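Local coordinates for hypothetical protein TT1380 (Thermus thermophilus, PDB 1IUJ) that is of unproven function but belongs to the antibiotic biosynthesis monooxygenase family of dimeric alpha/beta-barrel proteins, may act as a monooxygenase, and binds zinc in the crystal, at residues Met1-Asn6 with Met53-Ser58; Ile8-Glu13 with Asp48-Met53. All coordinates share one frame; numbering follows the deposited sequence.

Interaction 1 joins the neighbouring antiparallel strands 2-8 and 50-56; interaction 2 joins the last residue of strand 2-8 and the loop after it to the beginning of strand 50-56. Both are largely buried. Interaction 1 is a regular antiparallel strand pair: paired amide bonds, methionine, valine and leucine on the face toward the second subunit, and threonines, aromatic rings and two waters on the face toward the helices. Interaction 2 lies on the other side of the chain's centre, where the ladder shrinks to one residue pair and prolines and a water take over. Met53 belongs to both, and a probable hydrogen bond from Asn6 N to Val52 O, 2.9 Å, continues the ladder between them.

Interaction 1: Met1-Asn6 with Met53-Ser58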
loop_
_atom_site.group_PDB
_atom_site.type_symbol
_atom_site.label_atom_id
_atom_site.label_comp_id
_atom_site.label_asym_id
_atom_site.label_seq_id
_atom_site.Cartn_x
_atom_site.Cartn_y
_atom_site.Cartn_z
ATOM N N MET B 1 12.053 1.950 7.392
ATOM C CA MET B 1 10.770 2.668 7.117
ATOM C C MET B 1 9.578 1.777 7.442
ATOM O O MET B 1 9.573 0.584 7.121
ATOM C CB MET B 1 10.733 3.181 5.669
ATOM C CG MET B 1 9.723 4.269 5.460
ATOM S SD MET B 1 9.702 5.068 3.830
ATOM C CE MET B 1 9.098 3.778 2.910
ATOM N N PHE B 2 8.584 2.348 8.105
ATOM C CA PHE B 2 7.444 1.608 8.633
ATOM C C PHE B 2 6.205 2.132 7.906
ATOM O O PHE B 2 6.087 3.334 7.680
ATOM C CB PHE B 2 7.363 1.834 10.147
ATOM C CG PHE B 2 6.120 1.295 10.806
ATOM C CD1 PHE B 2 6.055 -0.040 11.219
ATOM C CD2 PHE B 2 5.054 2.137 11.086
ATOM C CE1 PHE B 2 4.915 -0.549 11.865
ATOM C CE2 PHE B 2 3.876 1.654 11.750
ATOM C CZ PHE B 2 3.817 0.301 12.143
ATOM N N VAL B 3 5.326 1.239 7.465
ATOM C CA VAL B 3 4.163 1.657 6.690
ATOM C C VAL B 3 2.893 1.114 7.317
ATOM O O VAL B 3 2.830 -0.084 7.684
ATOM C CB VAL B 3 4.264 1.131 5.221
ATOM C CG1 VAL B 3 3.015 1.422 4.431
ATOM C CG2 VAL B 3 5.487 1.695 4.536
ATOM N N THR B 4 1.882 1.967 7.393
ATOM C CA THR B 4 0.524 1.517 7.742
ATOM C C THR B 4 -0.395 1.623 6.542
ATOM O O THR B 4 -0.243 2.524 5.712
ATOM C CB THR B 4 -0.102 2.301 8.903
ATOM O OG1 THR B 4 -0.158 3.701 8.576
ATOM C CG2 THR B 4 0.745 2.226 10.143
ATOM N N MET B 5 -1.297 0.663 6.431
ATOM C CA MET B 5 -2.370 0.728 5.442
ATOM C C MET B 5 -3.685 0.557 6.172
ATOM O O MET B 5 -3.952 -0.488 6.754
ATOM C CB MET B 5 -2.196 -0.349 4.371
ATOM C CG MET B 5 -0.952 -0.161 3.571
ATOM S SD MET B 5 -0.967 -1.267 2.160
ATOM C CE MET B 5 0.630 -0.944 1.625
ATOM N N ASN B 6 -4.505 1.608 6.163
ATOM C CA ASN B 6 -5.789 1.562 6.843
ATOM C C ASN B 6 -6.817 1.354 5.769
ATOM O O ASN B 6 -7.013 2.247 4.921
ATOM C CB ASN B 6 -6.013 2.874 7.561
ATOM C CG ASN B 6 -7.059 2.781 8.683
ATOM O OD1 ASN B 6 -7.368 3.804 9.324
ATOM N ND2 ASN B 6 -7.590 1.601 8.933
ATOM N N MET B 53 -2.513 5.132 3.148
ATOM C CA MET B 53 -1.186 4.553 3.295
ATOM C C MET B 53 -0.267 5.609 3.859
ATOM O O MET B 53 -0.162 6.713 3.304
ATOM C CB MET B 53 -0.636 4.109 1.945
ATOM C CG MET B 53 0.721 3.485 2.095
ATOM S SD MET B 53 1.241 2.814 0.551
ATOM C CE MET B 53 1.287 4.247 -0.473
ATOM N N THR B 54 0.419 5.279 4.940
ATOM C CA THR B 54 1.255 6.278 5.590
ATOM C C THR B 54 2.623 5.713 5.840
ATOM O O THR B 54 2.752 4.559 6.280
ATOM C CB THR B 54 0.618 6.723 6.892
ATOM O OG1 THR B 54 -0.714 7.201 6.642
ATOM C CG2 THR B 54 1.391 7.959 7.478
ATOM N N LEU B 55 3.639 6.484 5.455
ATOM C CA LEU B 55 5.042 6.088 5.569
ATOM C C LEU B 55 5.668 6.830 6.729
ATOM O O LEU B 55 5.541 8.052 6.816
ATOM C CB LEU B 55 5.799 6.462 4.285
ATOM C CG LEU B 55 5.691 5.535 3.075
ATOM C CD1 LEU B 55 4.238 5.364 2.612
ATOM C CD2 LEU B 55 6.576 6.155 1.966
ATOM N N TRP B 56 6.337 6.082 7.600
ATOM C CA TRP B 56 6.952 6.621 8.832
ATOM C C TRP B 56 8.419 6.218 8.926
ATOM O O TRP B 56 8.816 5.158 8.443
ATOM C CB TRP B 56 6.216 5.995 10.037
ATOM C CG TRP B 56 4.777 6.483 10.205
ATOM C CD1 TRP B 56 3.622 5.823 9.882
ATOM C CD2 TRP B 56 4.380 7.708 10.818
ATOM N NE1 TRP B 56 2.528 6.596 10.203
ATOM C CE2 TRP B 56 2.967 7.752 10.800
ATOM C CE3 TRP B 56 5.080 8.784 11.383
ATOM C CZ2 TRP B 56 2.245 8.845 11.303
ATOM C CZ3 TRP B 56 4.357 9.870 11.883
ATOM C CH2 TRP B 56 2.966 9.880 11.850
ATOM N N GLU B 57 9.241 7.042 9.595
ATOM C CA GLU B 57 10.643 6.675 9.812
ATOM C C GLU B 57 10.802 5.388 10.627
ATOM O O GLU B 57 11.767 4.637 10.440
ATOM C CB GLU B 57 11.348 7.831 10.548
ATOM C CG GLU B 57 12.840 7.724 10.684
ATOM C CD GLU B 57 13.518 8.508 9.587
ATOM O OE1 GLU B 57 13.639 7.947 8.478
ATOM O OE2 GLU B 57 13.891 9.694 9.826
ATOM N N SER B 58 9.841 5.138 11.528
ATOM C CA SER B 58 9.866 3.979 12.407
ATOM C C SER B 58 8.508 3.681 12.968
ATOM O O SER B 58 7.641 4.541 12.982
ATOM C CB SER B 58 10.828 4.199 13.579
ATOM O OG SER B 58 10.330 5.196 14.484
HETATM O O HOH W 1 -0.271 5.927 10.296
HETATM O O HOH W 2 -2.162 4.807 7.308
#
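Thr4 OG1 sits in the crowded position between its own N and carbonyl carbon (chi1 58°), while Thr54 OG1 stands anti to its carbonyl carbon (chi1 -56°), which puts both hydroxyls within reach of water 2; the side chains lie side by side because the two residues are paired in the sheet. Water 2 joins the hydroxyls, 2.6 Å from Thr4 OG1 and 2.9 Å from Thr54 OG1. Water 1 accepts from Trp56 NE1 at 2.9 Å, lying in the indole plane at the ring edge, and is also bonded to Thr4 OG1, which is thus gripped by two waters in a buried place and probably helps fix the rotation of the indole. Phe2, with CG anti to its N (chi1 172°), crosses Trp56 obliquely; Trp56 CD1 comes near the plane of the phenyl ring at its edge, 4.1 Å from Phe2 CD2. Beneath these groups, Phe2-Trp56 and Thr4-Thr54 are hydrogen-bonded antiparallel pairs with two amide bonds each; the straightest runs from Phe2 N to Trp56 O, 2.8 Å. The non-hydrogen-bonded pairs Val3-Leu55 and Met5-Met53 place their side chains on the other face. There the bend at chi3 of Met1 folds its CE onto Leu55 CD2, 3.6 Å away, Val3 CG1 packs on Met53 CG, and the extended Met5 chain lays CE beside Met53 SD at 4.0 Å. Strands 91-100 and 35-43 flank the pair, as expected for the ferredoxin-like sheet of this family. Helix 59-66, whose N-cap is Ser58 through its bond to Ala61 N, lies against the aromatic face, bringing Phe62 to Phe2; the methionine face meets the second subunit, including its Met53.

Interaction 2: Ile8-Glu13 with Asp48-Met53; sequences IPVRPE and DPYVVM
Ile8 and Tyr50 form a hydrogen-bonded antiparallel pair, in which Ile8 N reaches Tyr50 O at 2.9 Å almost straight (169° at the hydrogen) and in the carbonyl plane, whereas the return bond from Tyr50 N to Ile8 O is bent and weak. Just beyond it, Pro9 centres an inverse gamma turn, closed by a weak bond from Val10 N to Ile8 O, that swings the chain off the strand. Pro49 lays its CB 3.6 Å from that same Ile8 O. Val10 CG1, in the crowded position between its N and carbonyl carbon (chi1 61°), presses close on the tyrosine ring, 3.3 Å from Tyr50 CD1. Ile8, with CG1 anti to its carbonyl carbon, extends across to strand 50-56, where CD1 meets Val52 CG2 at 3.9 Å, the two side chains crossing obliquely. Phe18 of helix 15-29 packs against Ile8, Val10 and Tyr50, and Tyr50 OH is hydrogen-bonded to Glu19 OE2. Where the backbones part, water 3 donates to Val10 O and Asp48 O, both at 2.7 Å, and accepts a weak bond from Tyr50 N. The ladder thus ends with one strong bond: Ile8 O receives two weak ones, the turn at Pro9 takes the chain away, and the water rather than a direct bond joins Val10 O and Asp48 O. Apolar contacts of Ile8 and Val10 join the end of strand 2-8 and the loop after it to the start of strand 50-56.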
loop_
_atom_site.group_PDB
_atom_site.type_symbol
_atom_site.label_atom_id
_atom_site.label_comp_id
_atom_site.label_asym_id
_atom_site.label_seq_id
_atom_site.Cartn_x
_atom_site.Cartn_y
_atom_site.Cartn_z
ATOM N N ILE B 8 -10.437 1.114 4.552
ATOM C CA ILE B 8 -11.670 1.740 5.018
ATOM C C ILE B 8 -12.738 1.481 3.970
ATOM O O ILE B 8 -12.645 2.020 2.860
ATOM C CB ILE B 8 -11.429 3.239 5.269
ATOM C CG1 ILE B 8 -10.355 3.412 6.372
ATOM C CG2 ILE B 8 -12.756 3.939 5.622
ATOM C CD1 ILE B 8 -9.741 4.777 6.411
ATOM N N PRO B 9 -13.737 0.651 4.295
ATOM C CA PRO B 9 -14.757 0.266 3.330
ATOM C C PRO B 9 -15.856 1.312 3.271
ATOM O O PRO B 9 -16.972 1.084 3.759
ATOM C CB PRO B 9 -15.281 -1.073 3.895
ATOM C CG PRO B 9 -15.131 -0.909 5.373
ATOM C CD PRO B 9 -13.942 -0.006 5.601
ATOM N N VAL B 10 -15.543 2.437 2.652
ATOM C CA VAL B 10 -16.540 3.509 2.450
ATOM C C VAL B 10 -17.343 3.300 1.184
ATOM O O VAL B 10 -16.783 3.009 0.113
ATOM C CB VAL B 10 -15.893 4.917 2.502
ATOM C CG1 VAL B 10 -14.856 5.098 1.422
ATOM C CG2 VAL B 10 -16.945 6.026 2.416
ATOM N N ARG B 11 -18.663 3.437 1.314
ATOM C CA ARG B 11 -19.595 3.326 0.183
ATOM C C ARG B 11 -19.350 4.451 -0.840
ATOM O O ARG B 11 -18.938 5.564 -0.474
ATOM C CB ARG B 11 -21.036 3.364 0.724
ATOM C CG ARG B 11 -21.460 2.172 1.593
ATOM C CD ARG B 11 -22.966 2.156 1.867
ATOM N NE ARG B 11 -23.330 1.936 3.274
ATOM C CZ ARG B 11 -24.388 1.217 3.682
ATOM N NH1 ARG B 11 -24.652 1.081 4.981
ATOM N NH2 ARG B 11 -25.180 0.619 2.796
ATOM N N PRO B 12 -19.559 4.171 -2.131
ATOM C CA PRO B 12 -19.287 5.151 -3.184
ATOM C C PRO B 12 -20.077 6.444 -2.998
ATOM O O PRO B 12 -19.578 7.500 -3.354
ATOM C CB PRO B 12 -19.718 4.446 -4.480
ATOM C CG PRO B 12 -20.463 3.241 -4.088
ATOM C CD PRO B 12 -20.064 2.895 -2.659
ATOM N N GLU B 13 -21.255 6.349 -2.402
ATOM C CA GLU B 13 -22.090 7.530 -2.187
ATOM C C GLU B 13 -21.403 8.571 -1.295
ATOM O O GLU B 13 -21.708 9.766 -1.394
ATOM C CB GLU B 13 -23.423 7.140 -1.568
ATOM C CG GLU B 13 -24.367 6.438 -2.538
ATOM C CD GLU B 13 -24.080 4.958 -2.695
ATOM O OE1 GLU B 13 -23.220 4.428 -1.963
ATOM O OE2 GLU B 13 -24.733 4.316 -3.554
ATOM N N ASP B 48 -14.587 -2.307 -3.244
ATOM C CA ASP B 48 -13.370 -2.553 -2.459
ATOM C C ASP B 48 -13.043 -1.331 -1.611
ATOM O O ASP B 48 -13.520 -0.221 -1.900
ATOM C CB ASP B 48 -12.189 -2.868 -3.375
ATOM C CG ASP B 48 -12.387 -4.152 -4.137
ATOM O OD1 ASP B 48 -12.912 -5.127 -3.533
ATOM O OD2 ASP B 48 -12.042 -4.263 -5.335
ATOM N N PRO B 49 -12.273 -1.525 -0.546
ATOM C CA PRO B 49 -11.986 -0.408 0.365
ATOM C C PRO B 49 -10.972 0.616 -0.169
ATOM O O PRO B 49 -10.044 0.281 -0.905
ATOM C CB PRO B 49 -11.419 -1.126 1.589
ATOM C CG PRO B 49 -10.698 -2.334 0.971
ATOM C CD PRO B 49 -11.662 -2.784 -0.072
ATOM N N TYR B 50 -11.151 1.873 0.247
ATOM C CA TYR B 50 -10.064 2.861 0.164
ATOM C C TYR B 50 -8.898 2.364 1.018
ATOM O O TYR B 50 -9.119 1.624 1.986
ATOM C CB TYR B 50 -10.545 4.225 0.726
ATOM C CG TYR B 50 -11.185 5.155 -0.293
ATOM C CD1 TYR B 50 -12.467 4.914 -0.782
ATOM C CD2 TYR B 50 -10.496 6.271 -0.756
ATOM C CE1 TYR B 50 -13.053 5.801 -1.713
ATOM C CE2 TYR B 50 -11.067 7.157 -1.695
ATOM C CZ TYR B 50 -12.330 6.894 -2.158
ATOM O OH TYR B 50 -12.877 7.762 -3.107
ATOM N N VAL B 51 -7.690 2.767 0.646
ATOM C CA VAL B 51 -6.506 2.584 1.513
ATOM C C VAL B 51 -5.849 3.897 1.844
ATOM O O VAL B 51 -5.474 4.653 0.971
ATOM C CB VAL B 51 -5.482 1.553 0.927
ATOM C CG1 VAL B 51 -4.216 1.504 1.770
ATOM C CG2 VAL B 51 -6.105 0.186 0.903
ATOM N N VAL B 52 -5.676 4.166 3.141
ATOM C CA VAL B 52 -4.880 5.314 3.551
ATOM C C VAL B 52 -3.521 4.722 3.902
ATOM O O VAL B 52 -3.388 3.919 4.859
ATOM C CB VAL B 52 -5.463 6.030 4.753
ATOM C CG1 VAL B 52 -4.478 7.108 5.229
ATOM C CG2 VAL B 52 -6.882 6.579 4.471
ATOM N N MET B 53 -2.513 5.132 3.148
ATOM C CA MET B 53 -1.186 4.553 3.295
ATOM C C MET B 53 -0.267 5.609 3.859
ATOM O O MET B 53 -0.162 6.713 3.304
ATOM C CB MET B 53 -0.636 4.109 1.945
ATOM C CG MET B 53 0.721 3.485 2.095
ATOM S SD MET B 53 1.241 2.814 0.551
ATOM C CE MET B 53 1.287 4.247 -0.473
HETATM O O HOH W 3 -14.384 1.762 -0.313
#